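Local coordinates for protein glutamine synthetase (Streptomyces coelicolor, PDB 4BAX) that belongs to the glutamine synthetase family, pairing a beta-grasp domain with a larger catalytic domain in a ten-chain assembly, at residues I113-T118 / A215-K220. Numbering follows the deposited sequence.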
loop_
_atom_site.group_PDB
_atom_site.type_symbol
_atom_site.label_atom_id
_atom_site.label_comp_id
_atom_site.label_asym_id
_atom_site.label_seq_id
_atom_site.Cartn_x
_atom_site.Cartn_y
_atom_site.Cartn_z
ATOM N N ILE A 113 -11.219 -35.905 26.941
ATOM C CA ILE A 113 -11.067 -35.602 25.516
ATOM C C ILE A 113 -9.965 -34.568 25.227
ATOM O O ILE A 113 -9.922 -33.477 25.819
ATOM C CB ILE A 113 -12.435 -35.208 24.860
ATOM C CG1 ILE A 113 -13.477 -36.308 25.163
ATOM C CG2 ILE A 113 -12.297 -35.018 23.351
ATOM C CD1 ILE A 113 -14.875 -35.969 24.762
ATOM N N GLU A 114 -9.056 -34.942 24.325
ATOM C CA GLU A 114 -7.970 -34.059 23.938
ATOM C C GLU A 114 -8.384 -33.418 22.606
ATOM O O GLU A 114 -8.321 -34.032 21.535
ATOM C CB GLU A 114 -6.689 -34.868 23.785
ATOM C CG GLU A 114 -6.387 -35.745 25.028
ATOM C CD GLU A 114 -5.120 -36.593 24.884
ATOM O OE1 GLU A 114 -4.622 -36.752 23.739
ATOM O OE2 GLU A 114 -4.615 -37.093 25.918
ATOM N N GLN A 115 -8.792 -32.156 22.687
ATOM C CA GLN A 115 -9.458 -31.507 21.577
ATOM C C GLN A 115 -8.515 -30.639 20.795
ATOM O O GLN A 115 -7.982 -29.646 21.296
ATOM C CB GLN A 115 -10.613 -30.652 22.097
ATOM C CG GLN A 115 -11.210 -29.711 21.056
ATOM C CD GLN A 115 -12.148 -30.409 20.051
ATOM O OE1 GLN A 115 -13.277 -30.841 20.392
ATOM N NE2 GLN A 115 -11.696 -30.491 18.797
ATOM N N GLU A 116 -8.321 -31.025 19.542
ATOM C CA GLU A 116 -7.414 -30.299 18.684
ATOM C C GLU A 116 -8.159 -29.335 17.756
ATOM O O GLU A 116 -9.332 -29.544 17.420
ATOM C CB GLU A 116 -6.553 -31.280 17.874
ATOM C CG GLU A 116 -5.636 -32.144 18.758
ATOM C CD GLU A 116 -4.761 -33.123 17.964
ATOM O OE1 GLU A 116 -5.093 -33.418 16.789
ATOM O OE2 GLU A 116 -3.721 -33.571 18.517
ATOM N N TYR A 117 -7.457 -28.286 17.340
ATOM C CA TYR A 117 -8.006 -27.320 16.411
ATOM C C TYR A 117 -6.877 -26.581 15.733
ATOM O O TYR A 117 -5.772 -26.511 16.278
ATOM C CB TYR A 117 -8.933 -26.341 17.125
ATOM C CG TYR A 117 -8.254 -25.585 18.260
ATOM C CD1 TYR A 117 -8.084 -26.166 19.513
ATOM C CD2 TYR A 117 -7.776 -24.299 18.077
ATOM C CE1 TYR A 117 -7.467 -25.486 20.541
ATOM C CE2 TYR A 117 -7.156 -23.614 19.114
ATOM C CZ TYR A 117 -7.010 -24.210 20.338
ATOM O OH TYR A 117 -6.394 -23.511 21.353
ATOM N N THR A 118 -7.179 -25.965 14.594
ATOM C CA THR A 118 -6.187 -25.213 13.827
ATOM C C THR A 118 -6.679 -23.793 13.568
ATOM O O THR A 118 -7.834 -23.604 13.158
ATOM C CB THR A 118 -5.862 -25.932 12.484
ATOM O OG1 THR A 118 -5.694 -27.345 12.720
ATOM C CG2 THR A 118 -4.591 -25.363 11.848
ATOM N N ALA A 215 -10.982 -20.512 14.067
ATOM C CA ALA A 215 -10.575 -21.837 14.482
ATOM C C ALA A 215 -11.411 -22.844 13.705
ATOM O O ALA A 215 -12.583 -22.591 13.408
ATOM C CB ALA A 215 -10.778 -22.013 15.982
ATOM N N THR A 216 -10.786 -23.959 13.338
ATOM C CA THR A 216 -11.480 -25.029 12.637
ATOM C C THR A 216 -11.225 -26.372 13.287
ATOM O O THR A 216 -10.132 -26.609 13.820
ATOM C CB THR A 216 -11.135 -25.058 11.119
ATOM O OG1 THR A 216 -12.053 -25.935 10.447
ATOM C CG2 THR A 216 -9.751 -25.583 10.906
ATOM N N LEU A 217 -12.251 -27.223 13.283
ATOM C CA LEU A 217 -12.132 -28.578 13.805
ATOM C C LEU A 217 -12.058 -29.542 12.618
ATOM O O LEU A 217 -12.278 -30.740 12.780
ATOM C CB LEU A 217 -13.292 -28.936 14.733
ATOM C CG LEU A 217 -13.400 -28.122 16.025
ATOM C CD1 LEU A 217 -14.438 -28.717 17.052
ATOM C CD2 LEU A 217 -12.025 -27.957 16.650
ATOM N N ASP A 218 -11.733 -29.004 11.438
ATOM C CA ASP A 218 -11.506 -29.818 10.242
ATOM C C ASP A 218 -10.357 -30.781 10.545
ATOM O O ASP A 218 -9.320 -30.374 11.052
ATOM C CB ASP A 218 -11.192 -28.940 9.007
ATOM C CG ASP A 218 -12.456 -28.290 8.388
ATOM O OD1 ASP A 218 -13.581 -28.626 8.820
ATOM O OD2 ASP A 218 -12.330 -27.434 7.472
ATOM N N PRO A 219 -10.552 -32.069 10.245
ATOM C CA PRO A 219 -9.615 -33.160 10.559
ATOM C C PRO A 219 -8.307 -33.097 9.789
ATOM O O PRO A 219 -7.281 -33.524 10.314
ATOM C CB PRO A 219 -10.400 -34.427 10.183
ATOM C CG PRO A 219 -11.430 -33.970 9.229
ATOM C CD PRO A 219 -11.781 -32.554 9.593
ATOM N N LYS A 220 -8.354 -32.593 8.561
ATOM C CA LYS A 220 -7.161 -32.420 7.747
ATOM C C LYS A 220 -7.169 -31.056 7.034
ATOM O O LYS A 220 -7.362 -30.985 5.821
ATOM C CB LYS A 220 -7.066 -33.568 6.721
ATOM C CG LYS A 220 -5.722 -33.727 5.998
ATOM C CD LYS A 220 -4.696 -34.435 6.872
ATOM C CE LYS A 220 -3.438 -34.807 6.078
ATOM N NZ LYS A 220 -2.229 -34.990 6.944
HETATM O O HOH W 1 -8.288 -28.601 12.362
#
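Short strand 214-216 pairs with the long strand 110-121 near its C-terminal end through one antiparallel hydrogen-bonded pair, T118 with T216, whose CA atoms lie 5.4 Å apart, and then turns off as a loop. It is a compact example of a short run of antiparallel pairing followed directly by an ST turn at T216, set in the mixed sheet of the glutamine synthetase catalytic domain. Both bridge bonds lie in the plane of the accepting carbonyl: T118 N gives to T216 O (3.1 Å, 165° at the hydrogen), while T216 N gives to T118 O at a more bent 150°. The two threonine side chains stand on the same face of the sheet, T216 with CG2 in the crowded position between its backbone N and carbonyl carbon, and this methyl rests near T118 O. On that side a water accepts from T118 OG1 and donates to T216 O and D218 O, tying the departing loop back to the strand; Q180 NE2 on strand 180-188 is a further partner of T118 OG1.

Beyond the bridge, contact passes to L217. Its CD2 reaches CB of Y117 at 3.5 Å and borders E116 O, while the Q115 side chain crosses it at about a right angle. With CG anti to the backbone N (chi1 169°) and the chain bent at chi2, the Q115 side chain curls along its own strand so that NE2 donates to E116 O of the next residue from above the carbonyl plane. The amide is gripped further by A319 O at NE2 and by R201 of helix 190-210 at OE1; the same helix packs L204 on Y117 and A215. T216 OG1, anti to its backbone N, closes the ST turn by accepting from D218 N at 3.2 Å.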